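Local atomic coordinates of 1,4-dihydroxy-2-naphthoyl-CoA hydrolase (Escherichia coli, PDB entry 1VH5), a protein that hydrolyses 1,4-dihydroxy-2-naphthoyl-CoA to 1,4-dihydroxy-2-naphthoate and CoA in menaquinone biosynthesis and also cleaves a wide range of other acyl-CoA thioesters. Residues E39-V44 and E97-G102; V62-I67 and I118-E123. All blocks are in the same frame, centred on the assembly; numbering follows the deposited sequence.

In the fold
Both contacts belong to one hotdog domain and meet at neighbouring strands of its curved antiparallel sheet. Contact 1 pairs strand 38-43 with strand 99-106. It is partly buried, and its chemistry is mixed: backbone hydrogen bonds, arginine side chains on the face away from the central helix, and small apolar contacts on the other face. Contact 2 sets helix 57-74 against strand 113-121. It is fully buried near the centre of the chain, with no hydrogen bond across the interface and apolar side chains doing the touching. The two are joined directly, since Arg-101 N lies 2.8 Å from Phe-121 O, a probable hydrogen bond between adjacent strands. Leu-63 of the helix also touches Met-42 and Val-100 of contact 1.

Contact 1. Residues E39-V44 and E97-G102; sequences EATMPV and EGRVRG
Arg-99 reaches Thr-41 because its chain runs straight through chi2 and then bends at chi3, which lays the guanidinium beside the neighbouring strand. Thr-41 turns OG1 between its backbone N and carbonyl carbon (chi1 63°), up to the edge of that group. Arg-99 NE meets Thr-41 OG1 at 2.9 Å and Arg-99 NH1 meets the same atom at 3.0 Å, both in the guanidinium plane. This side-on grip on one oxygen fixes the rotation of the group. Thr-41 OG1 is also hydrogen-bonded to Glu-31, and Arg-99 NH2 forms a salt bridge with Asp-27. One guanidinium face lies over the peptide joining Met-42 to Pro-43, and Pro-43 CD is 3.6 Å from Arg-99 NH2. An alanine in place of Arg-99 would probably cost Thr-41 OG1 two donors, take this charged partner from Asp-27 and open a gap beside Pro-43. The segments are an antiparallel pair of the hotdog sheet. Ala-40 and Gly-102 form one hydrogen-bonded pair, Met-42 and Val-100 the next, and Val-100 N donates to Met-42 O at 2.8 Å. Beyond the strand ends, Val-44 N makes a nearly straight bond to Gly-98 O (176°), and a water bridges Val-44 O and Gly-98 O. On the face with Thr-41, Arg-101 forms a salt bridge from NH2 to Glu-39 OE1 at 2.8 Å. The carboxylate and guanidinium planes stand 75° apart, and the methyl CG2 of Thr-41 sits over the centre of one guanidinium face. The other face of the sheet is apolar and turns to helix 57-74. There Met-42 CE meets Val-100 CG2 at 4.1 Å, and Val-44 CG2 meets Val-100 CG1 at 3.9 Å.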
loop_
_atom_site.group_PDB
_atom_site.type_symbol
_atom_site.label_atom_id
_atom_site.label_comp_id
_atom_site.label_asym_id
_atom_site.label_seq_id
_atom_site.Cartn_x
_atom_site.Cartn_y
_atom_site.Cartn_z
ATOM N N GLU A 39 14.944 -0.525 -10.015
ATOM C CA GLU A 39 14.619 0.716 -9.303
ATOM C C GLU A 39 13.529 1.490 -10.019
ATOM O O GLU A 39 13.475 1.555 -11.258
ATOM C CB GLU A 39 15.824 1.662 -9.173
ATOM C CG GLU A 39 17.073 1.007 -8.630
ATOM C CD GLU A 39 18.267 1.944 -8.543
ATOM O OE1 GLU A 39 18.151 3.130 -8.946
ATOM O OE2 GLU A 39 19.326 1.479 -8.051
ATOM N N ALA A 40 12.643 2.086 -9.210
ATOM C CA ALA A 40 11.630 2.991 -9.724
ATOM C C ALA A 40 11.441 4.153 -8.763
ATOM O O ALA A 40 11.658 4.009 -7.549
ATOM C CB ALA A 40 10.350 2.283 -9.944
ATOM N N THR A 41 11.011 5.302 -9.289
ATOM C CA THR A 41 10.700 6.442 -8.426
ATOM C C THR A 41 9.219 6.810 -8.465
ATOM O O THR A 41 8.481 6.395 -9.315
ATOM C CB THR A 41 11.525 7.685 -8.797
ATOM O OG1 THR A 41 11.183 8.080 -10.138
ATOM C CG2 THR A 41 13.022 7.399 -8.753
ATOM N N MET A 42 8.814 7.619 -7.488
ATOM C CA MET A 42 7.426 8.056 -7.317
ATOM C C MET A 42 7.427 9.417 -6.656
ATOM O O MET A 42 8.188 9.650 -5.722
ATOM C CB MET A 42 6.660 7.062 -6.439
ATOM C CG MET A 42 5.173 7.373 -6.151
ATOM S SD MET A 42 4.404 6.163 -5.081
ATOM C CE MET A 42 5.228 6.518 -3.640
ATOM N N PRO A 43 6.577 10.336 -7.139
ATOM C CA PRO A 43 6.563 11.667 -6.531
ATOM C C PRO A 43 5.865 11.624 -5.178
ATOM O O PRO A 43 4.993 10.762 -4.937
ATOM C CB PRO A 43 5.706 12.486 -7.518
ATOM C CG PRO A 43 4.744 11.490 -8.086
ATOM C CD PRO A 43 5.575 10.217 -8.207
ATOM N N VAL A 44 6.278 12.538 -4.312
ATOM C CA VAL A 44 5.579 12.853 -3.072
ATOM C C VAL A 44 4.731 14.070 -3.451
ATOM O O VAL A 44 5.225 15.187 -3.542
ATOM C CB VAL A 44 6.540 13.153 -1.889
ATOM C CG1 VAL A 44 5.744 13.397 -0.609
ATOM C CG2 VAL A 44 7.572 12.031 -1.686
ATOM N N GLU A 97 8.519 15.833 -0.022
ATOM C CA GLU A 97 8.718 16.490 -1.318
ATOM C C GLU A 97 9.649 15.691 -2.204
ATOM O O GLU A 97 10.200 14.660 -1.791
ATOM C CB GLU A 97 9.230 17.909 -1.127
ATOM C CG GLU A 97 10.648 17.938 -0.605
ATOM C CD GLU A 97 11.036 19.234 0.076
ATOM O OE1 GLU A 97 10.704 20.324 -0.448
ATOM O OE2 GLU A 97 11.690 19.160 1.138
ATOM N N GLY A 98 9.783 16.139 -3.446
ATOM C CA GLY A 98 10.582 15.448 -4.428
ATOM C C GLY A 98 10.023 14.096 -4.807
ATOM O O GLY A 98 8.815 13.908 -4.843
ATOM N N ARG A 99 10.921 13.176 -5.137
ATOM C CA ARG A 99 10.544 11.824 -5.525
ATOM C C ARG A 99 11.252 10.891 -4.598
ATOM O O ARG A 99 12.382 11.156 -4.211
ATOM C CB ARG A 99 10.934 11.506 -6.968
ATOM C CG ARG A 99 10.255 12.413 -8.007
ATOM C CD ARG A 99 10.653 12.088 -9.433
ATOM N NE ARG A 99 10.153 10.786 -9.888
ATOM C CZ ARG A 99 8.943 10.584 -10.368
ATOM N NH1 ARG A 99 8.582 9.381 -10.769
ATOM N NH2 ARG A 99 8.075 11.596 -10.470
ATOM N N VAL A 100 10.591 9.796 -4.253
ATOM C CA VAL A 100 11.279 8.725 -3.526
ATOM C C VAL A 100 11.644 7.620 -4.483
ATOM O O VAL A 100 11.068 7.520 -5.555
ATOM C CB VAL A 100 10.407 8.149 -2.348
ATOM C CG1 VAL A 100 10.256 9.206 -1.268
ATOM C CG2 VAL A 100 9.069 7.592 -2.834
ATOM N N ARG A 101 12.654 6.844 -4.098
ATOM C CA ARG A 101 13.169 5.785 -4.968
ATOM C C ARG A 101 13.101 4.424 -4.284
ATOM O O ARG A 101 13.661 4.261 -3.199
ATOM C CB ARG A 101 14.604 6.089 -5.367
ATOM C CG ARG A 101 15.234 5.038 -6.329
ATOM C CD ARG A 101 16.722 5.321 -6.618
ATOM N NE ARG A 101 16.846 6.584 -7.320
ATOM C CZ ARG A 101 16.918 6.696 -8.632
ATOM N NH1 ARG A 101 16.957 7.909 -9.180
ATOM N NH2 ARG A 101 16.927 5.612 -9.396
ATOM N N GLY A 102 12.436 3.471 -4.920
ATOM C CA GLY A 102 12.476 2.097 -4.440
ATOM C C GLY A 102 13.549 1.297 -5.148
ATOM O O GLY A 102 13.681 1.372 -6.383
HETATM O O HOH W 1 6.969 15.982 -5.852
#

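Contact 2. Residues V62-I67 and I118-E123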
loop_
_atom_site.group_PDB
_atom_site.type_symbol
_atom_site.label_atom_id
_atom_site.label_comp_id
_atom_site.label_asym_id
_atom_site.label_seq_id
_atom_site.Cartn_x
_atom_site.Cartn_y
_atom_site.Cartn_z
ATOM N N VAL A 62 2.414 0.774 -2.351
ATOM C CA VAL A 62 2.130 0.707 -3.783
ATOM C C VAL A 62 3.433 0.663 -4.602
ATOM O O VAL A 62 3.586 -0.155 -5.510
ATOM C CB VAL A 62 1.268 1.890 -4.271
ATOM C CG1 VAL A 62 1.114 1.830 -5.798
ATOM C CG2 VAL A 62 -0.134 1.857 -3.620
ATOM N N LEU A 63 4.369 1.532 -4.268
ATOM C CA LEU A 63 5.644 1.565 -4.982
ATOM C C LEU A 63 6.362 0.208 -4.832
ATOM O O LEU A 63 6.795 -0.413 -5.846
ATOM C CB LEU A 63 6.507 2.751 -4.523
ATOM C CG LEU A 63 7.913 2.823 -5.161
ATOM C CD1 LEU A 63 7.829 3.006 -6.685
ATOM C CD2 LEU A 63 8.690 3.966 -4.526
ATOM N N ALA A 64 6.460 -0.292 -3.593
ATOM C CA ALA A 64 7.164 -1.551 -3.337
ATOM C C ALA A 64 6.507 -2.690 -4.095
ATOM O O ALA A 64 7.210 -3.514 -4.718
ATOM C CB ALA A 64 7.195 -1.865 -1.841
ATOM N N GLU A 65 5.175 -2.800 -4.041
ATOM C CA GLU A 65 4.510 -3.918 -4.691
ATOM C C GLU A 65 4.607 -3.778 -6.205
ATOM O O GLU A 65 4.711 -4.785 -6.911
ATOM C CB GLU A 65 3.037 -4.041 -4.237
ATOM C CG GLU A 65 2.365 -5.284 -4.827
ATOM C CD GLU A 65 1.328 -5.930 -3.948
ATOM O OE1 GLU A 65 1.291 -5.674 -2.715
ATOM O OE2 GLU A 65 0.544 -6.687 -4.540
ATOM N N SER A 66 4.531 -2.550 -6.731
ATOM C CA SER A 66 4.625 -2.357 -8.196
ATOM C C SER A 66 5.974 -2.819 -8.725
ATOM O O SER A 66 6.047 -3.417 -9.796
ATOM C CB SER A 66 4.459 -0.878 -8.524
ATOM O OG SER A 66 3.147 -0.416 -8.206
ATOM N N ILE A 67 7.042 -2.532 -7.990
ATOM C CA ILE A 67 8.402 -2.922 -8.401
ATOM C C ILE A 67 8.596 -4.412 -8.221
ATOM O O ILE A 67 9.024 -5.110 -9.145
ATOM C CB ILE A 67 9.514 -2.178 -7.622
ATOM C CG1 ILE A 67 9.418 -0.658 -7.821
ATOM C CG2 ILE A 67 10.890 -2.619 -8.140
ATOM C CD1 ILE A 67 10.238 0.110 -6.818
ATOM N N ILE A 118 12.286 -4.560 -0.890
ATOM C CA ILE A 118 12.284 -3.259 -1.520
ATOM C C ILE A 118 12.525 -2.200 -0.444
ATOM O O ILE A 118 11.752 -2.083 0.524
ATOM C CB ILE A 118 10.982 -2.938 -2.275
ATOM C CG1 ILE A 118 10.550 -4.070 -3.226
ATOM C CG2 ILE A 118 11.189 -1.577 -2.999
ATOM C CD1 ILE A 118 9.720 -5.175 -2.553
ATOM N N GLU A 119 13.599 -1.419 -0.617
ATOM C CA GLU A 119 13.885 -0.313 0.288
ATOM C C GLU A 119 13.578 0.985 -0.454
ATOM O O GLU A 119 13.912 1.131 -1.643
ATOM C CB GLU A 119 15.346 -0.349 0.755
ATOM C CG GLU A 119 15.686 -1.494 1.712
ATOM C CD GLU A 119 17.163 -1.493 2.134
ATOM O OE1 GLU A 119 18.049 -1.156 1.302
ATOM O OE2 GLU A 119 17.459 -1.832 3.305
ATOM N N ILE A 120 12.930 1.925 0.243
ATOM C CA ILE A 120 12.521 3.171 -0.402
ATOM C C ILE A 120 13.231 4.304 0.294
ATOM O O ILE A 120 13.190 4.430 1.515
ATOM C CB ILE A 120 11.007 3.322 -0.297
ATOM C CG1 ILE A 120 10.345 2.157 -1.065
ATOM C CG2 ILE A 120 10.547 4.740 -0.818
ATOM C CD1 ILE A 120 8.920 2.060 -0.841
ATOM N N PHE A 121 13.892 5.141 -0.497
ATOM C CA PHE A 121 14.756 6.224 -0.013
ATOM C C PHE A 121 14.233 7.566 -0.510
ATOM O O PHE A 121 13.632 7.674 -1.582
ATOM C CB PHE A 121 16.212 6.067 -0.512
ATOM C CG PHE A 121 16.845 4.750 -0.142
ATOM C CD1 PHE A 121 16.630 3.620 -0.948
ATOM C CD2 PHE A 121 17.607 4.638 0.996
ATOM C CE1 PHE A 121 17.181 2.382 -0.608
ATOM C CE2 PHE A 121 18.172 3.388 1.358
ATOM C CZ PHE A 121 17.966 2.278 0.525
ATOM N N ASP A 122 14.481 8.608 0.264
ATOM C CA ASP A 122 14.196 9.969 -0.204
ATOM C C ASP A 122 15.348 10.497 -1.060
ATOM O O ASP A 122 16.336 9.805 -1.290
ATOM C CB ASP A 122 13.865 10.884 0.990
ATOM C CG ASP A 122 15.048 11.128 1.905
ATOM O OD1 ASP A 122 14.819 11.529 3.086
ATOM O OD2 ASP A 122 16.237 10.973 1.528
ATOM N N GLU A 123 15.221 11.745 -1.534
ATOM C CA GLU A 123 16.216 12.314 -2.453
ATOM C C GLU A 123 17.605 12.497 -1.853
ATOM O O GLU A 123 18.601 12.584 -2.592
ATOM C CB GLU A 123 15.704 13.616 -3.083
ATOM C CG GLU A 123 14.475 13.386 -3.930
ATOM C CD GLU A 123 14.029 14.587 -4.738
ATOM O OE1 GLU A 123 14.225 15.760 -4.292
ATOM O OE2 GLU A 123 13.459 14.346 -5.825
#
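Ala-64 and Ile-118 make the closest apolar contact, with Ala-64 CB 4.0 Å from Ile-118 CB. The small alanine lets the strand come near the helix here. Ile-118 also brings CG1 and CD1 to the backbone, both 3.7 Å from Ala-64 O. Ile-118 CG2, anti to its backbone N, packs on Ala-64 CA at 4.0 Å and also reaches Ile-67 CD1 at 4.3 Å. Further along the strand, Ile-120 offers its tip. Its CD1 is 4.2 Å from Leu-63 CD2, the two side chains crossing at a slant, and 4.4 Å from Ala-64 CB.

No hydrogen bond crosses between the segments. The polar bonds stay within the helix or go to other partners. Val-62 O accepts from Ser-66 N and from Ser-66 OG (2.7 Å), which approach from opposite faces of its carbonyl plane. Ser-66 OG is also hydrogen-bonded to His-56 of the second subunit. Glu-65, the inferred nucleophile or proton acceptor, points away from the strand, and its OE1 is hydrogen-bonded to NE2 of His-91 of that subunit. A buried central helix wrapped by a curved antiparallel sheet, with the active site at the dimer interface, is typical of hotdog-fold thioesterases.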